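Local coordinates for putative oxidoreductase yhhX (Escherichia coli K-12, PDB 3F4L), which is a putative NAD(P)-dependent oxidoreductase of the Gfo/Idh/MocA family, probably acting as a scyllo-inositol dehydrogenase that uses NADP+, at residues A[31-36]-A[50-55]; A[154-159]-A[228-233]; A[251-256]-A[296-301]. One frame throughout, in Å; residues are numbered along the deposited sequence.

Interaction 1. Residues A[31-36]-A[50-55]; sequences VAHIFR and HIHFTS
Strands 31-35 and 52-54 run parallel, joined by a backbone ladder in which Ile34 N donates to His52 O (3.1 Å), Thr54 N to Ile34 O, and Arg36 N to Thr54 O. Ile34, beta-branched and so at home in a strand, can be followed outward. Its CB lies against the CD2-CE2 side of the Phe53 ring. CG2, anti to the backbone N, continues along that side, 3.7 Å from Phe53 CE2. CG1, turned beside the backbone N (chi1 -74°), meets Ile51 CG2 at 3.6 Å, and CD1 ends against Ile51 CD1 (3.8 Å), where Val31 CG1 also arrives. This pairing forms the 52-54 border of the parallel Rossmann sheet, within the family's NAD-binding region; strand 3-8 flanks 29-35 across its other edge, and Leu19 of helix 12-22 packs on Ile34. On the face bearing His33 and His52, the two imidazoles meet rim to rim, His33 ND1 3.2 Å from His52 CD2, with planes at 77°; His33 NE2 is bonded to Asp63. Where the strands end, Ser55 OG, a small hydroxyl able to serve both roles, donates to Arg36 O (2.8 Å) and accepts from Arg36 NH2 (3.0 Å), while Arg36 NH1 forms a salt bridge with Glu43.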
loop_
_atom_site.group_PDB
_atom_site.type_symbol
_atom_site.label_atom_id
_atom_site.label_comp_id
_atom_site.label_asym_id
_atom_site.label_seq_id
_atom_site.Cartn_x
_atom_site.Cartn_y
_atom_site.Cartn_z
ATOM N N VAL A 31 -9.978 3.528 42.689
ATOM C CA VAL A 31 -10.769 4.584 42.060
ATOM C C VAL A 31 -11.571 5.280 43.144
ATOM O O VAL A 31 -12.579 4.759 43.618
ATOM C CB VAL A 31 -11.724 4.002 40.985
ATOM C CG1 VAL A 31 -12.555 5.125 40.344
ATOM C CG2 VAL A 31 -10.904 3.278 39.917
ATOM N N ALA A 32 -11.118 6.465 43.531
ATOM C CA ALA A 32 -11.768 7.213 44.600
ATOM C C ALA A 32 -13.005 7.987 44.176
ATOM O O ALA A 32 -13.977 8.055 44.923
ATOM C CB ALA A 32 -10.765 8.160 45.246
ATOM N N HIS A 33 -12.965 8.568 42.981
ATOM C CA HIS A 33 -14.089 9.351 42.488
ATOM C C HIS A 33 -14.292 9.187 40.996
ATOM O O HIS A 33 -13.361 8.914 40.245
ATOM C CB HIS A 33 -13.859 10.846 42.695
ATOM C CG HIS A 33 -13.450 11.224 44.081
ATOM N ND1 HIS A 33 -14.355 11.398 45.105
ATOM C CD2 HIS A 33 -12.230 11.487 44.605
ATOM C CE1 HIS A 33 -13.709 11.754 46.202
ATOM N NE2 HIS A 33 -12.419 11.816 45.924
ATOM N N ILE A 34 -15.530 9.391 40.584
ATOM C CA ILE A 34 -15.873 9.389 39.181
ATOM C C ILE A 34 -16.861 10.525 39.029
ATOM O O ILE A 34 -17.965 10.480 39.564
ATOM C CB ILE A 34 -16.494 8.071 38.709
ATOM C CG1 ILE A 34 -15.402 6.994 38.613
ATOM C CG2 ILE A 34 -17.141 8.275 37.325
ATOM C CD1 ILE A 34 -15.883 5.689 37.993
ATOM N N PHE A 35 -16.419 11.571 38.339
ATOM C CA PHE A 35 -17.235 12.741 38.074
ATOM C C PHE A 35 -18.017 12.525 36.789
ATOM O O PHE A 35 -17.543 11.860 35.869
ATOM C CB PHE A 35 -16.348 13.977 37.905
ATOM C CG PHE A 35 -17.044 15.145 37.251
ATOM C CD1 PHE A 35 -17.790 16.044 38.007
ATOM C CD2 PHE A 35 -16.973 15.330 35.871
ATOM C CE1 PHE A 35 -18.456 17.109 37.392
ATOM C CE2 PHE A 35 -17.635 16.390 35.249
ATOM C CZ PHE A 35 -18.377 17.280 36.011
ATOM N N ARG A 36 -19.223 13.074 36.749
ATOM C CA ARG A 36 -20.079 13.026 35.569
ATOM C C ARG A 36 -21.098 14.140 35.718
ATOM O O ARG A 36 -21.563 14.419 36.824
ATOM C CB ARG A 36 -20.781 11.667 35.408
ATOM C CG ARG A 36 -20.969 10.860 36.681
ATOM C CD ARG A 36 -22.394 10.868 37.171
ATOM N NE ARG A 36 -22.601 11.807 38.265
ATOM C CZ ARG A 36 -23.249 11.512 39.388
ATOM N NH1 ARG A 36 -23.753 10.301 39.572
ATOM N NH2 ARG A 36 -23.392 12.428 40.329
ATOM N N HIS A 50 -17.814 0.550 45.457
ATOM C CA HIS A 50 -16.808 1.236 46.273
ATOM C C HIS A 50 -16.445 2.624 45.746
ATOM O O HIS A 50 -15.654 3.339 46.361
ATOM C CB HIS A 50 -15.530 0.401 46.315
ATOM C CG HIS A 50 -14.891 0.226 44.970
ATOM N ND1 HIS A 50 -15.507 -0.447 43.937
ATOM C CD2 HIS A 50 -13.707 0.665 44.480
ATOM C CE1 HIS A 50 -14.730 -0.414 42.867
ATOM N NE2 HIS A 50 -13.632 0.255 43.170
ATOM N N ILE A 51 -17.013 2.997 44.607
ATOM C CA ILE A 51 -16.710 4.280 43.999
ATOM C C ILE A 51 -17.694 5.380 44.364
ATOM O O ILE A 51 -18.906 5.161 44.409
ATOM C CB ILE A 51 -16.668 4.176 42.440
ATOM C CG1 ILE A 51 -15.707 3.065 42.003
ATOM C CG2 ILE A 51 -16.211 5.515 41.843
ATOM C CD1 ILE A 51 -15.685 2.807 40.487
ATOM N N HIS A 52 -17.163 6.569 44.622
ATOM C CA HIS A 52 -17.980 7.737 44.931
ATOM C C HIS A 52 -18.242 8.493 43.631
ATOM O O HIS A 52 -17.313 9.059 43.046
ATOM C CB HIS A 52 -17.249 8.657 45.915
ATOM C CG HIS A 52 -17.904 9.994 46.108
ATOM N ND1 HIS A 52 -19.177 10.139 46.622
ATOM C CD2 HIS A 52 -17.463 11.249 45.850
ATOM C CE1 HIS A 52 -19.489 11.421 46.675
ATOM N NE2 HIS A 52 -18.467 12.118 46.210
ATOM N N PHE A 53 -19.490 8.484 43.167
ATOM C CA PHE A 53 -19.856 9.201 41.949
ATOM C C PHE A 53 -20.297 10.602 42.346
ATOM O O PHE A 53 -21.009 10.775 43.323
ATOM C CB PHE A 53 -20.995 8.486 41.213
ATOM C CG PHE A 53 -20.583 7.189 40.580
ATOM C CD1 PHE A 53 -20.627 5.998 41.296
ATOM C CD2 PHE A 53 -20.113 7.164 39.274
ATOM C CE1 PHE A 53 -20.203 4.800 40.710
ATOM C CE2 PHE A 53 -19.689 5.976 38.682
ATOM C CZ PHE A 53 -19.732 4.792 39.402
ATOM N N THR A 54 -19.896 11.603 41.578
ATOM C CA THR A 54 -20.232 12.977 41.917
ATOM C C THR A 54 -20.350 13.873 40.692
ATOM O O THR A 54 -19.797 13.571 39.635
ATOM C CB THR A 54 -19.142 13.559 42.859
ATOM O OG1 THR A 54 -19.335 14.966 43.036
ATOM C CG2 THR A 54 -17.766 13.316 42.276
ATOM N N SER A 55 -21.080 14.974 40.848
ATOM C CA SER A 55 -21.259 15.944 39.783
ATOM C C SER A 55 -20.582 17.250 40.187
ATOM O O SER A 55 -20.738 18.278 39.530
ATOM C CB SER A 55 -22.743 16.176 39.513
ATOM O OG SER A 55 -23.305 15.043 38.872
HETATM O O HOH W 1 -10.881 0.595 42.768
#

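Interaction 2. Residues A[154-159]-A[228-233]; sequences DYYRPV and LVKIDY
The Tyr156 ring is sandwiched: Pro158 CD lies 3.5 Å above one face, offset toward the rim, and Lys230 CD covers the opposite face in a CH-pi contact, 3.8 Å from the ring centroid. Val229 N comes to the edge, in plane. The Tyr155 ring carries Arg157 NH1 over its centre. Lysine suits its place because its long aliphatic chain can set CD over the aromatic face, with CG anti to the backbone N (chi1 -168°) and a bend at chi2, while NZ goes on to Thr286 of the second subunit. Tyr156 OH bonds to Lys241 O of that subunit. An alanine at Tyr156 would probably disturb both the lysine's position and the subunit interface, since the ring that Lys230 covers and the hydroxyl bonded across to the partner would be gone. The backbones join at one bridge, where Val229 N donates to Tyr155 O (3.0 Å, 153° at the hydrogen), in the carbonyl plane. Asp154 CB rests on Val229 CG2 (3.8 Å), and a water donates to Asp154 OD2 (2.7 Å) and Asp232 OD1 (2.6 Å) while accepting from Tyr233 N, so it probably eases the repulsion between the two carboxylates. Both segments are loops of the C-terminal alpha/beta domain: 154-159 leads from strand 146-152 toward helix 171-187, whereas loop 228-233 connects strands 219-225 and 236-240, which lie to either side of 146-152 in the mixed sheet.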
loop_
_atom_site.group_PDB
_atom_site.type_symbol
_atom_site.label_atom_id
_atom_site.label_comp_id
_atom_site.label_asym_id
_atom_site.label_seq_id
_atom_site.Cartn_x
_atom_site.Cartn_y
_atom_site.Cartn_z
ATOM N N ASP A 154 -9.043 -1.750 9.070
ATOM C CA ASP A 154 -10.186 -1.619 8.175
ATOM C C ASP A 154 -11.485 -2.262 8.655
ATOM O O ASP A 154 -11.508 -2.994 9.640
ATOM C CB ASP A 154 -9.836 -2.225 6.816
ATOM C CG ASP A 154 -8.519 -1.718 6.265
ATOM O OD1 ASP A 154 -8.321 -0.488 6.217
ATOM O OD2 ASP A 154 -7.687 -2.557 5.866
ATOM N N TYR A 155 -12.552 -1.997 7.906
ATOM C CA TYR A 155 -13.891 -2.540 8.174
ATOM C C TYR A 155 -14.616 -2.699 6.853
ATOM O O TYR A 155 -14.161 -2.218 5.815
ATOM C CB TYR A 155 -14.766 -1.557 8.964
ATOM C CG TYR A 155 -14.266 -1.129 10.316
ATOM C CD1 TYR A 155 -14.401 -1.962 11.426
ATOM C CD2 TYR A 155 -13.694 0.131 10.496
ATOM C CE1 TYR A 155 -13.985 -1.548 12.686
ATOM C CE2 TYR A 155 -13.272 0.555 11.755
ATOM C CZ TYR A 155 -13.422 -0.290 12.842
ATOM O OH TYR A 155 -13.008 0.118 14.092
ATOM N N TYR A 156 -15.761 -3.372 6.907
ATOM C CA TYR A 156 -16.630 -3.453 5.745
ATOM C C TYR A 156 -17.977 -3.013 6.304
ATOM O O TYR A 156 -18.755 -3.834 6.800
ATOM C CB TYR A 156 -16.765 -4.853 5.134
ATOM C CG TYR A 156 -17.650 -4.763 3.899
ATOM C CD1 TYR A 156 -17.194 -4.122 2.739
ATOM C CD2 TYR A 156 -18.977 -5.195 3.932
ATOM C CE1 TYR A 156 -18.042 -3.905 1.646
ATOM C CE2 TYR A 156 -19.836 -4.989 2.845
ATOM C CZ TYR A 156 -19.361 -4.342 1.708
ATOM O OH TYR A 156 -20.202 -4.141 0.638
ATOM N N ARG A 157 -18.202 -1.701 6.269
ATOM C CA ARG A 157 -19.429 -1.059 6.748
ATOM C C ARG A 157 -19.798 -0.073 5.646
ATOM O O ARG A 157 -19.539 1.123 5.754
ATOM C CB ARG A 157 -19.165 -0.302 8.055
ATOM C CG ARG A 157 -18.849 -1.187 9.244
ATOM C CD ARG A 157 -18.421 -0.379 10.479
ATOM N NE ARG A 157 -18.201 -1.260 11.627
ATOM C CZ ARG A 157 -17.580 -0.902 12.747
ATOM N NH1 ARG A 157 -17.107 0.334 12.886
ATOM N NH2 ARG A 157 -17.422 -1.786 13.728
ATOM N N PRO A 158 -20.403 -0.570 4.561
ATOM C CA PRO A 158 -20.809 0.240 3.411
ATOM C C PRO A 158 -21.842 1.341 3.638
ATOM O O PRO A 158 -21.909 2.289 2.852
ATOM C CB PRO A 158 -21.293 -0.809 2.412
ATOM C CG PRO A 158 -21.862 -1.860 3.296
ATOM C CD PRO A 158 -20.814 -1.975 4.378
ATOM N N VAL A 159 -22.642 1.223 4.695
ATOM C CA VAL A 159 -23.669 2.224 4.971
ATOM C C VAL A 159 -23.211 3.291 5.953
ATOM O O VAL A 159 -22.753 2.993 7.052
ATOM C CB VAL A 159 -24.957 1.578 5.522
ATOM C CG1 VAL A 159 -25.992 2.662 5.830
ATOM C CG2 VAL A 159 -25.522 0.597 4.506
ATOM N N LEU A 228 -14.395 0.093 3.487
ATOM C CA LEU A 228 -14.849 -0.692 2.340
ATOM C C LEU A 228 -13.857 -1.789 1.957
ATOM O O LEU A 228 -13.333 -1.804 0.850
ATOM C CB LEU A 228 -15.095 0.240 1.150
ATOM C CG LEU A 228 -16.212 1.271 1.350
ATOM C CD1 LEU A 228 -16.214 2.254 0.189
ATOM C CD2 LEU A 228 -17.563 0.546 1.461
ATOM N N VAL A 229 -13.618 -2.705 2.888
ATOM C CA VAL A 229 -12.688 -3.806 2.674
ATOM C C VAL A 229 -13.391 -5.111 3.043
ATOM O O VAL A 229 -13.452 -5.492 4.207
ATOM C CB VAL A 229 -11.408 -3.614 3.539
ATOM C CG1 VAL A 229 -10.485 -4.828 3.432
ATOM C CG2 VAL A 229 -10.683 -2.360 3.095
ATOM N N LYS A 230 -13.930 -5.783 2.035
ATOM C CA LYS A 230 -14.642 -7.036 2.252
ATOM C C LYS A 230 -13.682 -8.159 2.616
ATOM O O LYS A 230 -13.985 -8.989 3.465
ATOM C CB LYS A 230 -15.450 -7.397 1.008
ATOM C CG LYS A 230 -16.442 -8.528 1.231
ATOM C CD LYS A 230 -17.468 -8.167 2.314
ATOM C CE LYS A 230 -18.545 -9.245 2.426
ATOM N NZ LYS A 230 -19.611 -8.918 3.410
ATOM N N ILE A 231 -12.523 -8.197 1.970
ATOM C CA ILE A 231 -11.525 -9.218 2.283
ATOM C C ILE A 231 -10.340 -8.495 2.919
ATOM O O ILE A 231 -9.616 -7.765 2.241
ATOM C CB ILE A 231 -11.034 -9.956 1.026
ATOM C CG1 ILE A 231 -12.185 -10.739 0.384
ATOM C CG2 ILE A 231 -9.908 -10.910 1.414
ATOM C CD1 ILE A 231 -11.820 -11.356 -0.958
ATOM N N ASP A 232 -10.149 -8.708 4.217
ATOM C CA ASP A 232 -9.088 -8.045 4.964
ATOM C C ASP A 232 -7.651 -8.250 4.508
ATOM O O ASP A 232 -7.289 -9.293 3.962
ATOM C CB ASP A 232 -9.161 -8.421 6.449
ATOM C CG ASP A 232 -10.155 -7.568 7.222
ATOM O OD1 ASP A 232 -10.180 -6.339 7.005
ATOM O OD2 ASP A 232 -10.901 -8.120 8.052
ATOM N N TYR A 233 -6.846 -7.219 4.750
ATOM C CA TYR A 233 -5.423 -7.247 4.450
ATOM C C TYR A 233 -4.802 -7.804 5.732
ATOM O O TYR A 233 -5.492 -8.019 6.731
ATOM C CB TYR A 233 -4.838 -5.828 4.299
ATOM C CG TYR A 233 -5.301 -4.990 3.129
ATOM C CD1 TYR A 233 -6.529 -4.320 3.153
ATOM C CD2 TYR A 233 -4.480 -4.824 2.011
ATOM C CE1 TYR A 233 -6.919 -3.500 2.092
ATOM C CE2 TYR A 233 -4.861 -4.013 0.950
ATOM C CZ TYR A 233 -6.076 -3.352 0.996
ATOM O OH TYR A 233 -6.425 -2.536 -0.059
HETATM O O HOH W 2 -7.965 -5.197 6.361
#

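Interaction 3. Residues A[251-256]-A[296-301]; sequences DQQETS and GDYGRV
Gln253 carries the close-packed part of this buried contact. Its chain, extended beyond CG, lays the amide over one face of the Tyr298 ring, with NE2 3.5 Å above the plane and offset toward the rim. OE1 accepts from Tyr298 N (3.0 Å, 159° at the hydrogen) on an in-plane lone pair. NE2 turns back to Asp251 OD1 (3.0 Å), so both ends of the amide are used and its rotation is probably fixed; glutamine suits the place, donating and accepting from one flat group. A CB on Gly296 would clash with Asp251 OD1 and Gln253 NE2. The tyrosine's tip is looser: its OH and Asp251 OD2 point at each other from 3.7 Å, and a water bridges them, donating to both at 2.7 Å and accepting from Glu254 N. Asp128 also bonds to that hydroxyl, and Ser129 N to Asp251 OD1. Aspartate suits the turn before a helix, accepting from an N-H two residues on: Asp251 OD2 from Gln253 N (2.9 Å), Asp297 OD1 from Gly299 N (3.0 Å), while Asp297 OD2 forms a salt bridge with Arg25. Such capping bonds are typical of turns leading into helices, here 253-258 and 300-311 of the C-terminal alpha/beta domain.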
loop_
_atom_site.group_PDB
_atom_site.type_symbol
_atom_site.label_atom_id
_atom_site.label_comp_id
_atom_site.label_asym_id
_atom_site.label_seq_id
_atom_site.Cartn_x
_atom_site.Cartn_y
_atom_site.Cartn_z
ATOM N N ASP A 251 -5.602 -7.470 17.728
ATOM C CA ASP A 251 -5.677 -7.766 19.154
ATOM C C ASP A 251 -7.139 -8.078 19.484
ATOM O O ASP A 251 -8.032 -7.393 19.005
ATOM C CB ASP A 251 -5.220 -6.546 19.936
ATOM C CG ASP A 251 -5.335 -6.738 21.417
ATOM O OD1 ASP A 251 -4.336 -7.136 22.040
ATOM O OD2 ASP A 251 -6.437 -6.490 21.952
ATOM N N GLN A 252 -7.370 -9.092 20.315
ATOM C CA GLN A 252 -8.721 -9.520 20.660
ATOM C C GLN A 252 -9.366 -8.983 21.948
ATOM O O GLN A 252 -10.483 -9.380 22.283
ATOM C CB GLN A 252 -8.762 -11.055 20.684
ATOM C CG GLN A 252 -8.545 -11.694 19.315
ATOM C CD GLN A 252 -9.677 -11.369 18.356
ATOM O OE1 GLN A 252 -10.835 -11.724 18.602
ATOM N NE2 GLN A 252 -9.356 -10.681 17.265
ATOM N N GLN A 253 -8.683 -8.098 22.667
ATOM C CA GLN A 253 -9.235 -7.535 23.898
ATOM C C GLN A 253 -10.580 -6.852 23.666
ATOM O O GLN A 253 -11.506 -7.029 24.451
ATOM C CB GLN A 253 -8.267 -6.516 24.516
ATOM C CG GLN A 253 -6.951 -7.099 24.942
ATOM C CD GLN A 253 -5.997 -6.050 25.454
ATOM O OE1 GLN A 253 -6.139 -5.541 26.577
ATOM N NE2 GLN A 253 -5.014 -5.711 24.630
ATOM N N GLU A 254 -10.698 -6.071 22.596
ATOM C CA GLU A 254 -11.954 -5.379 22.331
ATOM C C GLU A 254 -13.069 -6.376 22.049
ATOM O O GLU A 254 -14.210 -6.191 22.493
ATOM C CB GLU A 254 -11.816 -4.422 21.147
ATOM C CG GLU A 254 -13.040 -3.535 20.939
ATOM C CD GLU A 254 -12.974 -2.715 19.654
ATOM O OE1 GLU A 254 -11.906 -2.129 19.372
ATOM O OE2 GLU A 254 -13.994 -2.649 18.933
ATOM N N THR A 255 -12.742 -7.433 21.310
ATOM C CA THR A 255 -13.739 -8.448 20.991
ATOM C C THR A 255 -14.237 -9.088 22.290
ATOM O O THR A 255 -15.436 -9.270 22.477
ATOM C CB THR A 255 -13.152 -9.536 20.048
ATOM O OG1 THR A 255 -12.801 -8.935 18.793
ATOM C CG2 THR A 255 -14.164 -10.648 19.800
ATOM N N SER A 256 -13.324 -9.408 23.199
ATOM C CA SER A 256 -13.738 -10.011 24.461
ATOM C C SER A 256 -14.577 -9.042 25.294
ATOM O O SER A 256 -15.628 -9.422 25.833
ATOM C CB SER A 256 -12.525 -10.448 25.273
ATOM O OG SER A 256 -11.795 -11.442 24.584
ATOM N N GLY A 296 -1.506 -9.028 24.773
ATOM C CA GLY A 296 -1.805 -7.611 24.875
ATOM C C GLY A 296 -2.516 -7.317 26.184
ATOM O O GLY A 296 -3.232 -8.177 26.713
ATOM N N ASP A 297 -2.326 -6.110 26.710
ATOM C CA ASP A 297 -2.960 -5.720 27.964
ATOM C C ASP A 297 -2.999 -4.196 28.086
ATOM O O ASP A 297 -1.981 -3.560 28.396
ATOM C CB ASP A 297 -2.195 -6.347 29.141
ATOM C CG ASP A 297 -2.797 -5.996 30.497
ATOM O OD1 ASP A 297 -3.941 -5.503 30.545
ATOM O OD2 ASP A 297 -2.124 -6.226 31.526
ATOM N N TYR A 298 -4.174 -3.613 27.844
ATOM C CA TYR A 298 -4.319 -2.158 27.913
ATOM C C TYR A 298 -4.007 -1.597 29.295
ATOM O O TYR A 298 -3.710 -0.411 29.434
ATOM C CB TYR A 298 -5.731 -1.734 27.503
ATOM C CG TYR A 298 -6.079 -2.066 26.072
ATOM C CD1 TYR A 298 -5.098 -2.059 25.079
ATOM C CD2 TYR A 298 -7.396 -2.335 25.693
ATOM C CE1 TYR A 298 -5.417 -2.306 23.745
ATOM C CE2 TYR A 298 -7.728 -2.584 24.351
ATOM C CZ TYR A 298 -6.730 -2.566 23.389
ATOM O OH TYR A 298 -7.035 -2.794 22.062
ATOM N N GLY A 299 -4.059 -2.465 30.302
ATOM C CA GLY A 299 -3.789 -2.045 31.666
ATOM C C GLY A 299 -2.329 -1.720 31.901
ATOM O O GLY A 299 -1.966 -1.159 32.937
ATOM N N ARG A 300 -1.486 -2.074 30.939
ATOM C CA ARG A 300 -0.065 -1.801 31.064
ATOM C C ARG A 300 0.187 -0.294 31.066
ATOM O O ARG A 300 1.253 0.156 31.470
ATOM C CB ARG A 300 0.705 -2.528 29.954
ATOM C CG ARG A 300 0.872 -4.016 30.301
ATOM C CD ARG A 300 1.084 -4.933 29.100
ATOM N NE ARG A 300 2.319 -4.655 28.382
ATOM C CZ ARG A 300 2.772 -5.392 27.371
ATOM N NH1 ARG A 300 2.079 -6.457 26.972
ATOM N NH2 ARG A 300 3.907 -5.061 26.759
ATOM N N VAL A 301 -0.809 0.474 30.631
ATOM C CA VAL A 301 -0.725 1.927 30.629
ATOM C C VAL A 301 -0.716 2.356 32.095
ATOM O O VAL A 301 0.072 3.201 32.510
ATOM C CB VAL A 301 -1.953 2.571 29.926
ATOM C CG1 VAL A 301 -1.994 4.078 30.218
ATOM C CG2 VAL A 301 -1.889 2.332 28.409
HETATM O O HOH W 3 -8.434 -4.846 21.131
#

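From the N terminus, the chain first builds the Rossmann sheet, and interaction 1 closes a short loop of 13 residues, without helix or strand, by setting strand 52-54 beside strand 29-35. The remaining contacts belong to the C-terminal alpha/beta domain. Interaction 2 closes a much longer excursion of 68 residues, bringing the loop after strand 146-152 to the one after strand 219-225, beside the second subunit. Interaction 3 then spans 39 residues and joins the turns that lead into helices 253-258 and 300-311. The three follow in series, none nesting or crossing. Interactions 2 and 3 come within about 6 Å between nearest atoms, whereas the centres of interactions 1 and 2 lie about 39 Å apart.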